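Local coordinates for protein acyl-CoA dehydrogenase (PDB 5LNX) that catalyses the FAD-dependent dehydrogenation of 2,3-saturated acyl-CoA to 2,3-dehydroacyl-CoA, handing the electrons to an acceptor, at residues Lys41-Gly44 with Leu48-Ile51; Gly243-Ala248 with Ser315-Phe320; Met106-Asn111 with Glu219-Gly224; Lys12-Phe17 with Ile68-Glu73; Ala168-Asp173 with Gly178-Ile183. All blocks are in the same frame, centred on the assembly; numbering follows the deposited sequence.

Contact 1 (Lys41-Gly44 with Leu48-Ile51); sequences KKMG and LMGI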
# COMPACT_ATOMS: atom_id res chain seq x y z
N LYS D 41 -11.95 9.74 38.63
CA LYS D 41 -12.78 10.41 39.65
C LYS D 41 -13.20 11.80 39.19
O LYS D 41 -14.39 12.11 39.08
CB LYS D 41 -12.01 10.51 40.96
CG LYS D 41 -12.72 11.19 42.12
CD LYS D 41 -12.25 10.69 43.48
CE LYS D 41 -12.50 9.19 43.62
NZ LYS D 41 -12.38 8.70 45.02
N LYS D 42 -12.19 12.60 38.85
CA LYS D 42 -12.37 13.97 38.35
C LYS D 42 -13.29 14.02 37.11
O LYS D 42 -14.29 14.75 37.11
CB LYS D 42 -11.00 14.57 38.03
CG LYS D 42 -10.97 16.07 37.91
CD LYS D 42 -9.56 16.54 37.56
CE LYS D 42 -8.64 16.55 38.77
NZ LYS D 42 -8.77 17.81 39.56
N MET D 43 -12.97 13.21 36.10
CA MET D 43 -13.84 13.06 34.89
C MET D 43 -15.28 12.77 35.29
O MET D 43 -16.22 13.23 34.64
CB MET D 43 -13.37 11.92 34.00
CG MET D 43 -12.06 12.14 33.28
SD MET D 43 -11.55 10.67 32.36
CE MET D 43 -12.68 10.75 30.96
N GLY D 44 -15.42 11.97 36.34
CA GLY D 44 -16.72 11.72 36.97
C GLY D 44 -17.45 12.96 37.46
O GLY D 44 -18.59 13.22 37.09
N LEU D 48 -18.38 13.43 32.58
CA LEU D 48 -17.88 12.76 31.36
C LEU D 48 -18.16 11.25 31.32
O LEU D 48 -18.00 10.61 30.28
CB LEU D 48 -16.38 12.98 31.21
CG LEU D 48 -15.94 14.42 30.92
CD1 LEU D 48 -14.42 14.49 30.82
CD2 LEU D 48 -16.56 14.95 29.64
N MET D 49 -18.59 10.69 32.44
CA MET D 49 -18.64 9.23 32.62
C MET D 49 -19.95 8.51 32.25
O MET D 49 -20.01 7.29 32.26
CB MET D 49 -18.27 8.89 34.07
CG MET D 49 -16.82 9.16 34.39
SD MET D 49 -15.78 7.86 33.72
CE MET D 49 -14.37 8.74 33.15
N GLY D 50 -20.96 9.29 31.91
CA GLY D 50 -22.24 8.78 31.46
C GLY D 50 -22.90 9.69 30.47
O GLY D 50 -24.00 10.15 30.67
N ILE D 51 -22.22 9.93 29.36
CA ILE D 51 -22.58 11.04 28.45
C ILE D 51 -23.83 10.75 27.60
O ILE D 51 -24.71 11.61 27.49
CB ILE D 51 -21.41 11.47 27.54
CG1 ILE D 51 -20.18 11.77 28.41
CG2 ILE D 51 -21.84 12.62 26.62
CD1 ILE D 51 -19.08 12.52 27.71
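Two methionines meet because M43 sets CG beside its backbone N (chi1 -70°) and then bends at its last torsion, while M49 starts the same way but folds at chi2 (-77°), bringing its own methyl back toward helix 37-45. The setting is the end of that helix, where the chain leaves it and runs on as a loop within the helical N-terminal domain of the acyl-CoA dehydrogenase fold. L48 N donates to M43 O at 3.0 Å with a nearly straight bond (162° at the hydrogen). The spacing of five residues is consistent with the 6→1 bond of a Schellman-type helix end, and it gives the carbonyl near that end a backbone donor. L48 CB also lies 3.4 Å from M43 O, and L48 CD1 runs across the M43 side chain, 4.1 Å from M43 CE. Unbranched and flexible, methionine suits such an irregular corner: F17 of helix 9-32, I74 of helix 64-77 and L85 of helix 79-90 all press on M43, and M49 shares L85. G44 has no side chain, and M49 CG rests directly on its backbone, 3.6 Å from G44 CA. The side chains of M49 and M43 cross at about a right angle, and M49 CE touches both ends of the other, 3.4 Å from M43 CB and 3.4 Å from M43 CE.

Contact 2 (Gly243-Ala248 with Ser315-Phe320); sequences GIAAQA and SMAKQF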
# COMPACT_ATOMS: atom_id res chain seq x y z
N GLY D 243 -16.59 3.94 18.66
CA GLY D 243 -15.70 4.46 19.70
C GLY D 243 -14.26 4.10 19.46
O GLY D 243 -13.36 4.94 19.53
N ILE D 244 -14.00 2.84 19.14
CA ILE D 244 -12.60 2.42 18.82
C ILE D 244 -12.07 3.17 17.59
O ILE D 244 -10.90 3.51 17.53
CB ILE D 244 -12.49 0.93 18.53
CG1 ILE D 244 -12.90 0.12 19.77
CG2 ILE D 244 -11.08 0.57 18.11
CD1 ILE D 244 -12.09 0.42 21.01
N ALA D 245 -12.98 3.47 16.67
CA ALA D 245 -12.64 4.18 15.45
C ALA D 245 -12.26 5.63 15.77
O ALA D 245 -11.28 6.17 15.25
CB ALA D 245 -13.82 4.16 14.49
N ALA D 246 -13.11 6.25 16.60
CA ALA D 246 -12.86 7.56 17.19
C ALA D 246 -11.55 7.63 17.96
O ALA D 246 -10.84 8.64 17.93
CB ALA D 246 -14.02 7.93 18.11
N GLN D 247 -11.22 6.55 18.65
CA GLN D 247 -9.92 6.43 19.32
C GLN D 247 -8.80 6.48 18.29
O GLN D 247 -7.85 7.26 18.42
CB GLN D 247 -9.81 5.12 20.10
CG GLN D 247 -8.58 5.01 20.99
CD GLN D 247 -8.32 3.59 21.50
OE1 GLN D 247 -8.99 2.63 21.10
NE2 GLN D 247 -7.34 3.46 22.39
N ALA D 248 -8.95 5.67 17.25
CA ALA D 248 -7.97 5.61 16.14
C ALA D 248 -7.81 6.96 15.42
O ALA D 248 -6.74 7.27 14.90
CB ALA D 248 -8.39 4.56 15.13
N SER D 315 -18.24 -0.99 11.17
CA SER D 315 -17.13 -1.88 10.77
C SER D 315 -16.13 -1.17 9.87
O SER D 315 -14.93 -1.26 10.06
CB SER D 315 -17.66 -3.14 10.09
OG SER D 315 -17.88 -4.13 11.06
N MET D 316 -16.65 -0.50 8.87
CA MET D 316 -15.85 0.34 7.95
C MET D 316 -14.98 1.39 8.66
O MET D 316 -13.78 1.51 8.40
CB MET D 316 -16.78 1.05 6.94
CG MET D 316 -17.22 0.15 5.79
SD MET D 316 -18.53 0.85 4.78
CE MET D 316 -18.56 -0.22 3.34
N ALA D 317 -15.61 2.16 9.54
CA ALA D 317 -14.93 3.15 10.39
C ALA D 317 -13.80 2.57 11.24
O ALA D 317 -12.73 3.16 11.36
CB ALA D 317 -15.94 3.81 11.32
N LYS D 318 -14.09 1.44 11.89
CA LYS D 318 -13.13 0.79 12.81
C LYS D 318 -11.88 0.37 12.05
O LYS D 318 -10.75 0.67 12.45
CB LYS D 318 -13.75 -0.44 13.48
CG LYS D 318 -13.02 -0.96 14.71
CD LYS D 318 -11.94 -1.98 14.38
CE LYS D 318 -11.48 -2.73 15.63
NZ LYS D 318 -10.30 -3.62 15.40
N GLN D 319 -12.11 -0.26 10.91
CA GLN D 319 -11.05 -0.75 10.03
C GLN D 319 -10.27 0.40 9.36
O GLN D 319 -9.04 0.33 9.20
CB GLN D 319 -11.64 -1.65 8.93
CG GLN D 319 -10.62 -2.25 7.97
CD GLN D 319 -10.48 -1.50 6.66
OE1 GLN D 319 -11.45 -1.37 5.91
NE2 GLN D 319 -9.32 -0.89 6.44
N PHE D 320 -10.99 1.43 8.95
CA PHE D 320 -10.36 2.52 8.20
C PHE D 320 -9.47 3.37 9.11
O PHE D 320 -8.28 3.53 8.87
CB PHE D 320 -11.38 3.41 7.49
CG PHE D 320 -10.75 4.31 6.50
CD1 PHE D 320 -10.49 3.86 5.20
CD2 PHE D 320 -10.25 5.55 6.90
CE1 PHE D 320 -9.81 4.67 4.30
CE2 PHE D 320 -9.56 6.35 6.00
CZ PHE D 320 -9.33 5.91 4.71
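Apolar packing carries most of this meeting, and A245 is at its middle. Its methyl points at helix 311-326 and rests on the backbone there, with A245 CB 3.5 Å from A317 O and 3.8 Å from K318 N. The methyl of A317 lies alongside, A317 CB standing 3.8 Å from A245 CB. Two such small residues suit the spot: methyls fit between short helical axes that approach to 7.9 Å and diverge by only 29°, both running the same way, and A245 CB already touches the facing backbone. A248, one turn on from A245, continues the small face and packs on A321 and A325.

A second, looser apolar contact involves an aliphatic stem. I244 and K318 lie side by side, and I244 CG2 reaches K318 CE at 4.1 Å. K318 directs CG anti to its own N (chi1 -164°) and bends at chi2, which runs its methylenes past the isoleucine.

The polar interactions lead away from the interface. K318 NZ bonds to the carbonyl oxygens of G362 and T357, so the buried ammonium is satisfied by a neighbouring loop, and Q247 OE1 bonds to the hydroxyl of Y360, a residue of the FAD pocket. Close, near-parallel alanine packing of this sort belongs to the helical bundle of the acyl-CoA dehydrogenase C-terminal domain, here about 8 Å from the flavin cofactor at the side chain of I244.

Contact 3 (Met106-Asn111 with Glu219-Gly224); sequences MKYIPN and EANLLG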
# COMPACT_ATOMS: atom_id res chain seq x y z
N MET D 106 -31.87 1.41 37.55
CA MET D 106 -31.86 2.27 38.74
C MET D 106 -30.77 1.90 39.74
O MET D 106 -30.15 2.78 40.34
CB MET D 106 -33.21 2.20 39.45
N LYS D 107 -30.54 0.61 39.91
CA LYS D 107 -29.59 0.13 40.91
C LYS D 107 -28.14 0.42 40.51
O LYS D 107 -27.31 0.81 41.34
CB LYS D 107 -29.76 -1.38 41.15
CG LYS D 107 -28.80 -1.97 42.18
CD LYS D 107 -29.10 -3.43 42.48
CE LYS D 107 -28.07 -4.03 43.42
NZ LYS D 107 -28.37 -5.39 43.95
N TYR D 108 -27.84 0.18 39.23
CA TYR D 108 -26.44 0.08 38.77
C TYR D 108 -25.91 1.27 37.99
O TYR D 108 -24.72 1.58 38.08
CB TYR D 108 -26.28 -1.18 37.92
CG TYR D 108 -26.37 -2.45 38.74
CD1 TYR D 108 -25.39 -2.77 39.66
CD2 TYR D 108 -27.44 -3.33 38.56
CE1 TYR D 108 -25.46 -3.95 40.40
CE2 TYR D 108 -27.51 -4.51 39.29
CZ TYR D 108 -26.53 -4.80 40.21
OH TYR D 108 -26.59 -5.97 40.92
N ILE D 109 -26.78 1.93 37.23
CA ILE D 109 -26.36 2.98 36.28
C ILE D 109 -25.88 4.32 36.91
O ILE D 109 -24.85 4.84 36.49
CB ILE D 109 -27.46 3.28 35.23
N PRO D 110 -26.63 4.89 37.88
CA PRO D 110 -26.26 6.20 38.44
C PRO D 110 -24.83 6.25 38.94
O PRO D 110 -24.12 7.23 38.70
CB PRO D 110 -27.24 6.37 39.61
CG PRO D 110 -28.42 5.53 39.26
CD PRO D 110 -27.88 4.37 38.48
N ASN D 111 -24.41 5.20 39.62
CA ASN D 111 -23.03 5.09 40.07
C ASN D 111 -22.04 4.94 38.92
O ASN D 111 -20.90 5.40 39.00
CB ASN D 111 -22.86 3.93 41.04
CG ASN D 111 -23.40 4.26 42.43
OD1 ASN D 111 -23.07 5.31 43.00
ND2 ASN D 111 -24.19 3.35 42.99
N GLU D 219 -29.37 -14.21 40.72
CA GLU D 219 -30.35 -14.41 39.65
C GLU D 219 -30.92 -13.12 39.12
O GLU D 219 -31.13 -12.97 37.91
CB GLU D 219 -31.46 -15.31 40.23
CG GLU D 219 -32.55 -15.77 39.29
CD GLU D 219 -33.38 -16.88 39.92
OE1 GLU D 219 -33.24 -17.17 41.14
OE2 GLU D 219 -34.20 -17.47 39.19
N ALA D 220 -31.19 -12.19 40.03
CA ALA D 220 -31.68 -10.83 39.65
C ALA D 220 -30.67 -10.00 38.81
O ALA D 220 -31.06 -9.02 38.17
CB ALA D 220 -32.08 -10.05 40.90
N ASN D 221 -29.40 -10.40 38.83
CA ASN D 221 -28.38 -9.77 37.99
C ASN D 221 -28.27 -10.35 36.57
O ASN D 221 -27.38 -9.96 35.79
CB ASN D 221 -27.01 -9.84 38.68
CG ASN D 221 -26.98 -9.04 39.97
OD1 ASN D 221 -27.94 -8.31 40.29
ND2 ASN D 221 -25.90 -9.17 40.73
N LEU D 222 -29.14 -11.29 36.25
CA LEU D 222 -29.27 -11.78 34.88
C LEU D 222 -29.71 -10.64 33.97
O LEU D 222 -30.78 -10.06 34.16
CB LEU D 222 -30.29 -12.93 34.79
CG LEU D 222 -30.70 -13.31 33.36
CD1 LEU D 222 -29.56 -14.04 32.66
CD2 LEU D 222 -31.97 -14.15 33.34
N LEU D 223 -28.89 -10.33 32.97
CA LEU D 223 -29.18 -9.23 32.04
C LEU D 223 -30.04 -9.70 30.85
O LEU D 223 -29.57 -10.42 29.97
CB LEU D 223 -27.89 -8.58 31.56
CG LEU D 223 -28.01 -7.25 30.81
CD1 LEU D 223 -28.84 -6.22 31.55
CD2 LEU D 223 -26.62 -6.71 30.55
N GLY D 224 -31.32 -9.31 30.88
CA GLY D 224 -32.35 -9.79 29.96
C GLY D 224 -32.68 -11.28 30.03
O GLY D 224 -32.35 -11.95 31.02
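The ring of Y108 meets the side-chain amide of N221 at its hydroxyl end, the two planes standing 79° apart. One face of the ring is covered by the preceding residue, K107 CG lying 3.9 Å above its centre; N221 OD1 comes in at the edge, close to the ring plane. Y108 OH is 2.8 Å from N221 OD1, within hydrogen-bonding distance. The bond is not settled, because the hydroxyl has one proton and E185 OE1, its stronger partner, is also within reach. N221 ND2 is 3.3 Å from Y108 OH but badly angled for a bond.

Tyrosine suits the place because a rigid ring can span the gap from helix 102-114 while its body packs on I96 and its hydroxyl reaches the oxygens of N221 and E185. On the other side, N221 turns CG beside its backbone N (chi1 -64°), bringing the amide toward the ring, and its backbone pairs with I183 of strand 179-185. A phenylalanine at Y108 would probably keep the ring packing but leave E185 without its hydroxyl partner and N221 OD1 without a possible one.

The bridge is small, essentially one phenol hydroxyl against one amide oxygen. Q104 NE2 of the same helix bonds to L222 O, just past the turn. Together they join the helical N-terminal domain to the sheet bordered by strand 222-223, a domain junction of the acyl-CoA dehydrogenase fold.

Contact 4 (Lys12-Phe17 with Ile68-Glu73); sequences KMVRDF and ILAIHE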
# COMPACT_ATOMS: atom_id res chain seq x y z
N LYS D 12 -15.81 21.62 23.01
CA LYS D 12 -14.93 22.63 23.66
C LYS D 12 -14.66 22.26 25.12
O LYS D 12 -13.51 22.33 25.58
CB LYS D 12 -15.54 24.04 23.60
CG LYS D 12 -14.53 25.12 23.96
N MET D 13 -15.71 21.86 25.82
CA MET D 13 -15.63 21.39 27.21
C MET D 13 -14.64 20.23 27.38
O MET D 13 -13.77 20.27 28.27
CB MET D 13 -17.01 20.98 27.71
CG MET D 13 -17.00 20.37 29.10
SD MET D 13 -16.49 18.65 29.33
CE MET D 13 -16.18 18.81 31.09
N VAL D 14 -14.75 19.22 26.51
CA VAL D 14 -13.84 18.05 26.57
C VAL D 14 -12.43 18.44 26.14
O VAL D 14 -11.47 17.93 26.69
CB VAL D 14 -14.27 16.82 25.72
CG1 VAL D 14 -13.20 15.73 25.72
CG2 VAL D 14 -15.54 16.19 26.27
N ARG D 15 -12.31 19.28 25.12
CA ARG D 15 -10.98 19.76 24.69
C ARG D 15 -10.22 20.48 25.81
O ARG D 15 -9.02 20.26 25.99
CB ARG D 15 -11.05 20.67 23.47
CG ARG D 15 -9.69 20.80 22.77
CD ARG D 15 -9.73 21.46 21.40
NE ARG D 15 -10.40 20.65 20.38
CZ ARG D 15 -10.45 20.95 19.08
NH1 ARG D 15 -11.08 20.13 18.25
NH2 ARG D 15 -9.90 22.08 18.60
N ASP D 16 -10.92 21.32 26.56
CA ASP D 16 -10.28 22.09 27.64
C ASP D 16 -9.86 21.20 28.81
O ASP D 16 -8.69 21.20 29.21
CB ASP D 16 -11.20 23.20 28.14
CG ASP D 16 -11.50 24.25 27.08
OD1 ASP D 16 -10.67 24.44 26.15
OD2 ASP D 16 -12.56 24.88 27.16
N PHE D 17 -10.83 20.43 29.32
CA PHE D 17 -10.58 19.36 30.29
C PHE D 17 -9.42 18.48 29.88
O PHE D 17 -8.48 18.25 30.67
CB PHE D 17 -11.81 18.46 30.46
CG PHE D 17 -11.62 17.41 31.53
CD1 PHE D 17 -12.04 17.64 32.82
CD2 PHE D 17 -10.90 16.24 31.26
CE1 PHE D 17 -11.78 16.72 33.83
CE2 PHE D 17 -10.65 15.31 32.27
CZ PHE D 17 -11.09 15.55 33.55
N ILE D 68 -19.30 10.15 21.31
CA ILE D 68 -18.23 9.68 20.43
C ILE D 68 -17.25 10.80 20.21
O ILE D 68 -16.04 10.61 20.19
CB ILE D 68 -18.77 9.26 19.06
CG1 ILE D 68 -18.96 7.75 18.99
CG2 ILE D 68 -17.68 9.14 18.01
CD1 ILE D 68 -20.00 6.89 19.67
N LEU D 69 -17.80 11.99 20.06
CA LEU D 69 -17.03 13.23 20.00
C LEU D 69 -16.09 13.37 21.19
O LEU D 69 -14.91 13.70 21.04
CB LEU D 69 -18.01 14.40 19.96
CG LEU D 69 -17.59 15.85 19.95
CD1 LEU D 69 -17.28 16.25 18.51
CD2 LEU D 69 -18.74 16.68 20.48
N ALA D 70 -16.61 13.10 22.37
CA ALA D 70 -15.80 13.14 23.58
C ALA D 70 -14.60 12.21 23.43
O ALA D 70 -13.45 12.65 23.51
CB ALA D 70 -16.63 12.77 24.81
N ILE D 71 -14.90 10.94 23.16
CA ILE D 71 -13.87 9.88 22.97
C ILE D 71 -12.82 10.23 21.91
O ILE D 71 -11.63 9.97 22.08
CB ILE D 71 -14.53 8.56 22.58
CG1 ILE D 71 -15.41 8.07 23.73
CG2 ILE D 71 -13.48 7.50 22.24
CD1 ILE D 71 -16.04 6.71 23.51
N HIS D 72 -13.28 10.87 20.85
CA HIS D 72 -12.39 11.41 19.82
C HIS D 72 -11.38 12.41 20.39
O HIS D 72 -10.16 12.27 20.24
CB HIS D 72 -13.21 12.10 18.71
CG HIS D 72 -12.40 12.88 17.73
ND1 HIS D 72 -12.95 13.82 16.89
CD2 HIS D 72 -11.08 12.85 17.43
CE1 HIS D 72 -12.01 14.33 16.12
NE2 HIS D 72 -10.86 13.76 16.43
N GLU D 73 -11.93 13.43 21.04
CA GLU D 73 -11.14 14.49 21.68
C GLU D 73 -10.16 13.98 22.73
O GLU D 73 -9.00 14.38 22.75
CB GLU D 73 -12.08 15.52 22.31
CG GLU D 73 -12.69 16.43 21.27
CD GLU D 73 -11.65 17.27 20.53
OE1 GLU D 73 -10.48 17.44 20.99
OE2 GLU D 73 -12.03 17.72 19.44
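A side-on salt bridge joins R15 to E73, each of two guanidinium nitrogens taking one carboxylate oxygen. The firmer half runs from R15 NH1 to E73 OE2, 2.9 Å and almost straight at 169°; it meets the syn side of the oxygen, which lies in the guanidinium plane. The other, R15 NE to E73 OE1 at 3.3 Å, is more bent and comes from above the carboxylate plane; the two flat groups are 41° apart. R15 leaves extended, CG anti to the backbone N (chi1 -162°), then bends at chi3, which turns its NE and NH1 edge to E73, while the E73 chain folds at chi2 to meet it.

Beneath the charges, V14 fills the space between helices 9-32 and 64-77. Its CG1 touches the aliphatic root of the glutamate, 3.6 Å from E73 CB, and its CG2 meets A70 CB at 3.9 Å. A compact branched valine opposite an alanine suits helices whose axes come to 9.2 Å here, and L48 packs on the same valine. H72, beside E73, faces another way and bonds to Y298 and E253. With arginine exposed and glutamate buried, the bridge probably compensates a carboxylate that would be costly to bury alone.

Contact 5 (Ala168-Asp173 with Gly178-Ile183); sequences ALTAPD and GISAFI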
# COMPACT_ATOMS: atom_id res chain seq x y z
N ALA D 168 -21.70 -15.74 29.63
CA ALA D 168 -21.50 -17.12 30.11
C ALA D 168 -22.59 -18.06 29.59
O ALA D 168 -23.75 -17.69 29.53
CB ALA D 168 -21.44 -17.12 31.64
N LEU D 169 -22.20 -19.28 29.23
CA LEU D 169 -23.14 -20.35 28.76
C LEU D 169 -24.18 -20.79 29.80
O LEU D 169 -23.82 -21.25 30.89
CB LEU D 169 -22.37 -21.61 28.36
CG LEU D 169 -21.54 -21.53 27.09
CD1 LEU D 169 -20.68 -22.78 26.98
CD2 LEU D 169 -22.41 -21.36 25.87
N THR D 170 -25.46 -20.63 29.45
CA THR D 170 -26.59 -21.18 30.29
C THR D 170 -27.10 -22.75 30.23
O THR D 170 -27.18 -23.41 31.34
CB THR D 170 -27.74 -20.09 30.39
OG1 THR D 170 -27.92 -19.36 29.15
CG2 THR D 170 -27.44 -19.04 31.48
N ALA D 171 -27.52 -23.44 29.13
CA ALA D 171 -27.36 -23.29 27.67
C ALA D 171 -26.00 -23.67 26.96
O ALA D 171 -25.61 -22.99 25.99
CB ALA D 171 -27.45 -21.84 27.38
N PRO D 172 -25.36 -24.79 27.24
CA PRO D 172 -24.16 -25.23 26.50
C PRO D 172 -24.40 -25.93 25.14
O PRO D 172 -23.52 -25.89 24.27
CB PRO D 172 -23.46 -26.19 27.47
CG PRO D 172 -23.78 -25.65 28.83
CD PRO D 172 -25.15 -25.02 28.72
N ASP D 173 -25.51 -26.65 24.99
CA ASP D 173 -25.76 -27.40 23.74
C ASP D 173 -26.20 -26.50 22.58
O ASP D 173 -26.25 -26.94 21.43
CB ASP D 173 -26.69 -28.62 23.94
CG ASP D 173 -28.10 -28.26 24.31
OD1 ASP D 173 -28.32 -27.18 24.91
OD2 ASP D 173 -28.98 -29.13 24.09
N GLY D 178 -26.93 -20.11 23.13
CA GLY D 178 -27.12 -20.51 24.54
C GLY D 178 -26.28 -19.70 25.54
O GLY D 178 -26.13 -20.09 26.71
N ILE D 179 -25.75 -18.59 25.04
CA ILE D 179 -25.03 -17.63 25.83
C ILE D 179 -25.99 -16.66 26.52
O ILE D 179 -26.86 -16.05 25.89
CB ILE D 179 -24.07 -16.82 24.95
CG1 ILE D 179 -22.88 -17.67 24.54
CG2 ILE D 179 -23.59 -15.58 25.69
CD1 ILE D 179 -22.17 -17.15 23.32
N SER D 180 -25.76 -16.46 27.82
CA SER D 180 -26.45 -15.44 28.61
C SER D 180 -25.51 -14.32 29.06
O SER D 180 -24.30 -14.49 29.12
CB SER D 180 -27.11 -16.09 29.83
OG SER D 180 -28.32 -16.73 29.47
N ALA D 181 -26.11 -13.19 29.44
CA ALA D 181 -25.35 -12.03 29.90
C ALA D 181 -25.68 -11.68 31.33
O ALA D 181 -26.85 -11.62 31.72
CB ALA D 181 -25.58 -10.83 29.00
N PHE D 182 -24.63 -11.35 32.08
CA PHE D 182 -24.71 -11.14 33.55
C PHE D 182 -24.06 -9.84 34.04
O PHE D 182 -22.95 -9.49 33.63
CB PHE D 182 -24.07 -12.31 34.27
CG PHE D 182 -24.76 -13.62 34.03
CD1 PHE D 182 -25.75 -14.07 34.89
CD2 PHE D 182 -24.41 -14.43 32.95
CE1 PHE D 182 -26.38 -15.28 34.68
CE2 PHE D 182 -25.03 -15.65 32.74
CZ PHE D 182 -26.02 -16.07 33.61
N ILE D 183 -24.78 -9.13 34.90
CA ILE D 183 -24.22 -8.02 35.70
C ILE D 183 -23.44 -8.58 36.89
O ILE D 183 -24.02 -8.94 37.92
CB ILE D 183 -25.35 -7.12 36.29
CG1 ILE D 183 -26.07 -6.27 35.21
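A168 and S180 form an antiparallel hydrogen-bonded pair, A168 N to S180 O and S180 N to A168 O both 2.9 Å, and L169 with I179 make the adjoining non-hydrogen-bonded pair, so the two strands form a beta hairpin in the middle domain. On the face carrying L169 and I179, L169 CD2 meets I179 CG1 at 4.0 Å, and both side chains touch L135. The other face carries A168, S180 and the ring of F182. A168 CB lies 4.0 Å from F182 CE2, and T170 CG2 lies 3.9 Å from F182 CZ, near the ring plane at its edge. Small alanine fits beside the aromatic, which also meets Y146 edge-to-face.

Where the strand pairing ends, T170 OG1 and S180 OG hydrogen-bond at 2.7 Å, and either may donate. S180 OG also receives the backbone N-H of G227, which ties the hairpin to the chain beyond strand 222-223. An alanine at T170 would probably deprive S180 OG of its hydroxyl partner and remove the methyl contact at F182 CZ. Threonine thus serves two chemistries at once, its hydroxyl extending the hydrogen bonding past the last strand pair and its methyl packing at the edge of the F182 ring.

Along the chain, contact 4 comes first and encloses contact 1; contact 3 follows and encloses contact 5, and contact 2 comes last. Contacts 1 and 4 share the N-terminal helical domain, their centres 12 Å apart, and touch through M43 on F17 and L48 on M13 and V14. Helix 64-77 carries the packing inward: I68 and I71 of contact 4 meet G243 and A246 of contact 2, in the C-terminal bundle. Contacts 3 and 5, centres 17 Å apart, meet on neighbouring strands 179-185 and 222-223. Contacts 4 and 5, centres 37 Å apart, lie on opposite sides of the chain's centre, contact 5 in the middle domain. The I244 side chain of contact 2 lies about 8 Å from FAD.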